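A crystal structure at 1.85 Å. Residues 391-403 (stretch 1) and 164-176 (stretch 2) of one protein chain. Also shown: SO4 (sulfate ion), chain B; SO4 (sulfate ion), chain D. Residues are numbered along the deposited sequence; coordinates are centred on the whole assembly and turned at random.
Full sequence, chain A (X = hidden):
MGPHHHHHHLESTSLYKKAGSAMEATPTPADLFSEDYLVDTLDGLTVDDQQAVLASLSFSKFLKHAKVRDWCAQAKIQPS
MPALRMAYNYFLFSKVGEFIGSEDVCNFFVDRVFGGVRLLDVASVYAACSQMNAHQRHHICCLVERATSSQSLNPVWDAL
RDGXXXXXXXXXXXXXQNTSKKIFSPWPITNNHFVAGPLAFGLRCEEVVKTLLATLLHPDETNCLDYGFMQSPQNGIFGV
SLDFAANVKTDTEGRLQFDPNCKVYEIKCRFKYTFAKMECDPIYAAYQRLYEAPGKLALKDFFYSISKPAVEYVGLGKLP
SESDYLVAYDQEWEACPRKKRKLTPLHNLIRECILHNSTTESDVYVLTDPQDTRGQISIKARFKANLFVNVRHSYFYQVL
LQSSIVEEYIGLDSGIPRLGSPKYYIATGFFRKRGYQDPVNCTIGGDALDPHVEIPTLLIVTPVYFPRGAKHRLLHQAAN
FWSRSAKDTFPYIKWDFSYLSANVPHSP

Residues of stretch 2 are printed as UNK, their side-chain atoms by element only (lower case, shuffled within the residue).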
# COMPACT_ATOMS: atom_id res chain seq x y z
N VAL A 391 0.82 15.30 8.84
CA VAL A 391 1.64 14.25 9.45
C VAL A 391 0.87 13.43 10.49
O VAL A 391 1.34 12.38 10.93
CB VAL A 391 2.97 14.80 10.06
CG1 VAL A 391 3.77 15.61 9.00
CG2 VAL A 391 2.71 15.64 11.32
N ARG A 392 -0.31 13.92 10.87
CA ARG A 392 -1.20 13.20 11.77
C ARG A 392 -2.21 12.32 11.02
O ARG A 392 -2.98 11.59 11.65
CB ARG A 392 -1.97 14.18 12.66
CG ARG A 392 -1.07 15.00 13.58
CD ARG A 392 -1.86 15.57 14.75
NE ARG A 392 -2.17 14.57 15.77
CZ ARG A 392 -3.35 14.44 16.37
NH1 ARG A 392 -4.39 15.21 16.05
NH2 ARG A 392 -3.51 13.49 17.29
N HIS A 393 -2.27 12.44 9.70
CA HIS A 393 -3.34 11.74 8.98
C HIS A 393 -2.91 10.31 8.72
O HIS A 393 -1.71 10.02 8.54
CB HIS A 393 -3.70 12.44 7.66
CG HIS A 393 -4.93 11.89 7.00
ND1 HIS A 393 -4.90 10.76 6.20
CD2 HIS A 393 -6.22 12.29 7.03
CE1 HIS A 393 -6.12 10.48 5.78
NE2 HIS A 393 -6.94 11.40 6.25
N SER A 394 -3.88 9.40 8.66
CA SER A 394 -3.56 8.00 8.37
C SER A 394 -2.77 7.79 7.06
O SER A 394 -2.03 6.83 6.96
CB SER A 394 -4.84 7.15 8.40
OG SER A 394 -5.57 7.35 7.23
N TYR A 395 -2.90 8.70 6.09
CA TYR A 395 -2.15 8.56 4.82
C TYR A 395 -0.65 8.82 4.99
O TYR A 395 0.16 8.26 4.25
CB TYR A 395 -2.69 9.43 3.68
CG TYR A 395 -4.13 9.12 3.29
CD1 TYR A 395 -4.75 7.94 3.70
CD2 TYR A 395 -4.84 9.99 2.49
CE1 TYR A 395 -6.05 7.66 3.38
CE2 TYR A 395 -6.20 9.69 2.14
CZ TYR A 395 -6.76 8.52 2.59
OH TYR A 395 -8.07 8.19 2.27
N PHE A 396 -0.30 9.66 5.95
CA PHE A 396 1.09 9.87 6.30
C PHE A 396 1.75 8.57 6.80
O PHE A 396 2.83 8.20 6.32
CB PHE A 396 1.28 11.02 7.31
CG PHE A 396 2.71 11.20 7.71
CD1 PHE A 396 3.60 11.94 6.88
CD2 PHE A 396 3.21 10.62 8.88
CE1 PHE A 396 4.94 12.09 7.24
CE2 PHE A 396 4.58 10.79 9.24
CZ PHE A 396 5.42 11.51 8.42
N TYR A 397 1.07 7.89 7.71
CA TYR A 397 1.48 6.60 8.26
C TYR A 397 1.52 5.49 7.18
O TYR A 397 2.36 4.62 7.23
CB TYR A 397 0.45 6.18 9.33
CG TYR A 397 0.67 6.89 10.63
CD1 TYR A 397 1.29 6.23 11.70
CD2 TYR A 397 0.33 8.24 10.79
CE1 TYR A 397 1.52 6.89 12.93
CE2 TYR A 397 0.58 8.92 12.00
CZ TYR A 397 1.18 8.23 13.06
OH TYR A 397 1.43 8.87 14.27
N GLN A 398 0.55 5.50 6.28
CA GLN A 398 0.54 4.55 5.15
C GLN A 398 1.80 4.64 4.28
O GLN A 398 2.42 3.62 4.00
CB GLN A 398 -0.73 4.75 4.29
CG GLN A 398 -0.74 3.87 3.04
CD GLN A 398 -2.13 3.76 2.41
OE1 GLN A 398 -2.91 4.72 2.43
NE2 GLN A 398 -2.44 2.57 1.89
N VAL A 399 2.18 5.85 3.87
CA VAL A 399 3.36 6.03 3.02
C VAL A 399 4.63 5.75 3.84
O VAL A 399 5.64 5.30 3.31
CB VAL A 399 3.38 7.43 2.35
CG1 VAL A 399 4.58 7.57 1.41
CG2 VAL A 399 2.08 7.67 1.57
N LEU A 400 4.57 6.07 5.14
CA LEU A 400 5.69 5.81 6.07
C LEU A 400 6.01 4.32 6.02
O LEU A 400 7.19 3.95 5.85
CB LEU A 400 5.33 6.23 7.51
CG LEU A 400 6.52 6.25 8.49
CD1 LEU A 400 6.32 7.30 9.60
CD2 LEU A 400 6.82 4.89 9.05
N LEU A 401 5.00 3.47 6.20
CA LEU A 401 5.28 2.01 6.10
C LEU A 401 5.76 1.55 4.70
O LEU A 401 6.63 0.68 4.61
CB LEU A 401 4.10 1.15 6.58
CG LEU A 401 4.40 -0.36 6.71
CD1 LEU A 401 5.50 -0.64 7.81
CD2 LEU A 401 3.09 -1.17 7.02
N GLN A 402 5.17 2.09 3.62
CA GLN A 402 5.63 1.77 2.29
C GLN A 402 7.09 2.18 2.12
O GLN A 402 7.86 1.44 1.50
CB GLN A 402 4.77 2.43 1.19
CG GLN A 402 3.32 2.07 1.24
CD GLN A 402 2.47 2.82 0.21
OE1 GLN A 402 2.98 3.56 -0.62
NE2 GLN A 402 1.18 2.63 0.30
N SER A 403 7.50 3.33 2.67
CA SER A 403 8.91 3.69 2.60
C SER A 403 9.83 2.67 3.31
O SER A 403 10.90 2.34 2.80
CB SER A 403 9.21 5.14 3.12
OG SER A 403 9.10 5.23 4.54
N UNK A 164 -1.00 -9.68 8.99
CA UNK A 164 0.02 -8.72 8.67
C UNK A 164 -0.48 -7.31 8.93
O UNK A 164 -1.62 -7.01 8.58
c UNK A 164 1.28 -7.66 6.75
c UNK A 164 0.39 -8.82 7.14
c UNK A 164 1.02 -10.18 6.81
c UNK A 164 2.54 -10.23 6.91
N UNK A 165 0.38 -6.44 9.46
CA UNK A 165 0.06 -5.03 9.56
C UNK A 165 0.48 -4.41 8.21
O UNK A 165 1.68 -4.27 7.94
c UNK A 165 1.10 -4.45 13.28
c UNK A 165 0.76 -4.34 10.71
c UNK A 165 0.55 -2.78 10.61
c UNK A 165 0.20 -4.83 12.07
N UNK A 166 -0.51 -4.13 7.36
CA UNK A 166 -0.28 -3.61 6.02
C UNK A 166 -0.31 -2.10 6.10
O UNK A 166 -0.69 -1.56 7.13
c UNK A 166 -1.36 -4.14 5.08
o UNK A 166 -2.65 -3.70 5.52
N UNK A 167 0.07 -1.40 5.02
CA UNK A 167 0.11 0.05 5.08
C UNK A 167 -1.23 0.77 5.29
O UNK A 167 -1.25 1.82 5.90
o UNK A 167 0.11 0.63 2.71
c UNK A 167 0.90 0.64 3.89
N UNK A 168 -2.32 0.18 4.83
CA UNK A 168 -3.68 0.69 5.09
C UNK A 168 -4.12 0.53 6.56
O UNK A 168 -5.09 1.15 6.97
o UNK A 168 -4.69 -1.44 4.53
c UNK A 168 -4.68 -0.06 4.18
N UNK A 169 -3.42 -0.32 7.32
CA UNK A 169 -3.71 -0.56 8.76
C UNK A 169 -2.62 0.04 9.66
O UNK A 169 -2.72 -0.03 10.88
c UNK A 169 -5.02 -2.75 8.47
n UNK A 169 -6.29 -6.24 8.53
c UNK A 169 -5.85 -4.98 7.87
c UNK A 169 -3.77 -2.05 9.05
c UNK A 169 -4.99 -4.21 8.82
N UNK A 170 -1.60 0.65 9.09
CA UNK A 170 -0.46 1.08 9.94
C UNK A 170 -0.80 2.19 10.98
O UNK A 170 -0.40 2.12 12.15
c UNK A 170 0.77 1.42 9.08
c UNK A 170 4.31 2.13 11.51
c UNK A 170 3.80 0.83 11.36
c UNK A 170 2.52 2.94 10.06
c UNK A 170 3.68 3.20 10.85
c UNK A 170 2.64 0.61 10.55
c UNK A 170 2.02 1.67 9.91
N UNK A 171 -1.54 3.21 10.56
CA UNK A 171 -2.01 4.23 11.49
C UNK A 171 -2.83 3.60 12.65
O UNK A 171 -2.57 3.92 13.82
c UNK A 171 -2.73 7.41 12.32
c UNK A 171 -4.84 7.44 12.93
n UNK A 171 -4.67 6.42 12.09
c UNK A 171 -2.81 5.32 10.77
c UNK A 171 -3.35 6.38 11.70
n UNK A 171 -3.68 8.05 13.08
N UNK A 172 -3.76 2.70 12.32
CA UNK A 172 -4.61 2.00 13.31
C UNK A 172 -3.71 1.23 14.32
O UNK A 172 -3.91 1.31 15.55
c UNK A 172 -6.47 -3.17 15.04
c UNK A 172 -5.42 -3.88 14.50
c UNK A 172 -6.64 -1.85 14.64
c UNK A 172 -7.34 0.25 14.32
c UNK A 172 -6.25 0.08 13.49
c UNK A 172 -4.72 -2.00 13.12
n UNK A 172 -7.56 -0.92 15.04
c UNK A 172 -4.57 -3.32 13.51
c UNK A 172 -5.64 1.10 12.60
c UNK A 172 -5.79 -1.25 13.67
N UNK A 173 -2.69 0.53 13.80
CA UNK A 173 -1.80 -0.33 14.64
C UNK A 173 -0.96 0.52 15.60
O UNK A 173 -0.55 0.05 16.67
c UNK A 173 -0.91 -1.25 13.76
N UNK A 174 -0.68 1.76 15.22
CA UNK A 174 0.10 2.64 16.10
C UNK A 174 -0.80 3.47 17.04
O UNK A 174 -0.54 3.57 18.25
c UNK A 174 2.15 2.80 14.62
c UNK A 174 1.03 3.59 15.29
c UNK A 174 1.63 4.66 16.23
N UNK A 175 -1.84 4.08 16.49
CA UNK A 175 -2.54 5.16 17.19
C UNK A 175 -3.88 4.73 17.75
O UNK A 175 -4.49 5.45 18.53
c UNK A 175 -0.09 8.91 17.21
c UNK A 175 -2.77 6.37 16.27
n UNK A 175 1.28 8.93 17.84
c UNK A 175 -1.52 7.22 15.94
c UNK A 175 -0.67 7.51 17.19
N UNK A 176 -4.38 3.58 17.31
CA UNK A 176 -5.75 3.25 17.64
C UNK A 176 -5.87 1.92 18.38
O UNK A 176 -6.31 1.90 19.54
c UNK A 176 -7.70 4.69 14.51
c UNK A 176 -6.64 3.32 16.37
c UNK A 176 -6.83 4.71 15.77
n UNK A 176 -8.57 5.70 14.37
o UNK A 176 -7.63 3.77 13.71
S SO4 B . -1.74 -1.91 1.53
O1 SO4 B . -2.46 -2.19 2.76
O2 SO4 B . -2.22 -0.64 0.98
O3 SO4 B . -0.34 -1.81 1.90
O4 SO4 B . -1.85 -3.03 0.63
S SO4 D . -5.41 12.17 20.91
O1 SO4 D . -6.61 12.98 20.68
O2 SO4 D . -4.83 11.82 19.61
O3 SO4 D . -4.43 12.93 21.70
O4 SO4 D . -5.77 10.96 21.65
O HOH W 1 -2.23 3.80 7.83
O HOH W 2 -2.64 10.52 14.05

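Position 164 carries four carbons, forked at the first, with one arm two carbons long; it lies out of reach of stretch 1 and is Ile164. Position 165 repeats this branched pattern. Its CA-to-CB bond points sideways and the end of the side chain leads away, but its backbone O lies 3.5 Å from Leu401 CD2; it is Ile165. At position 166 one carbon bears one oxygen, and CA-to-CB points away from stretch 1: Ser166.

Position 167 has the same two atoms, one carbon and then one oxygen, but here CB points toward the helix of stretch 1. The oxygen receives two weak hydrogen bonds, from Gln398 NE2 and Gln402 NE2, each 3.3 Å away. The two side-chain atoms make the residue Ser167. Its OG in turn donates to O3 of the chain B sulfate at 2.6 Å. Position 168, again one carbon and one oxygen, touches stretch 1 only marginally, CB lying 4.1 Å from Gln398 NE2. This is Ser168, whose N and OG both donate to sulfate O1, at 3.1 and 2.9 Å. At position 169 four carbons in a row end in nitrogen; CA-to-CB points away and the side chain makes no contact: Lys169.

Position 170 holds one carbon and a six-carbon ring with no further atom. Leu401 CB sits over the ring face, 4.3 Å from the centroid, while Leu400 CD2 approaches a ring carbon at 4.0 Å; this is Phe170, and that carbon is CE2. Position 171 has one carbon and a five-membered ring of three carbons and two nitrogens. The ring edge meets the face of Tyr397, the planes at 77°, with a ring carbon 3.5 Å from Tyr397 CD2. The residue is His171 and the carbon its CD2. Water 2 links His171 NE2 (2.9 Å) to Arg392 O (2.6 Å).

At position 172 one carbon leads to fused five- and six-membered rings holding eight carbons and one nitrogen; CA-to-CB points away and nothing touches stretch 1: Trp172. The single carbon of position 173 gives Ala173, out of reach. Position 174 has one carbon carrying two others, one of them 4.0 Å from Tyr397 CE1: Val174. Position 175 has four carbons in a row ending in nitrogen, the last carbon 3.3 Å from Tyr397 OH; it is Lys175, and that carbon is CE. Position 176, three carbons with oxygen and nitrogen on the third, is Gln176, out of contact and already beyond the helix.

The two helices cross at 103°, their axes approaching to 8.7 Å, and Tyr397 fills a hole formed by Phe170, His171, Val174 and Lys175. Beside this largely apolar packing, Ser167 OG meets Gln398 NE2 and Gln402 NE2. There the sulfate accepts from Ser167 and Ser168 and, weakly, from Gln398 NE2, while water 1 joins Ser167 O, His171 N and Ser394 O, bridging backbone groups of both stretches.

Stretch 2 (164-176) IISSSKFHWAVKQ
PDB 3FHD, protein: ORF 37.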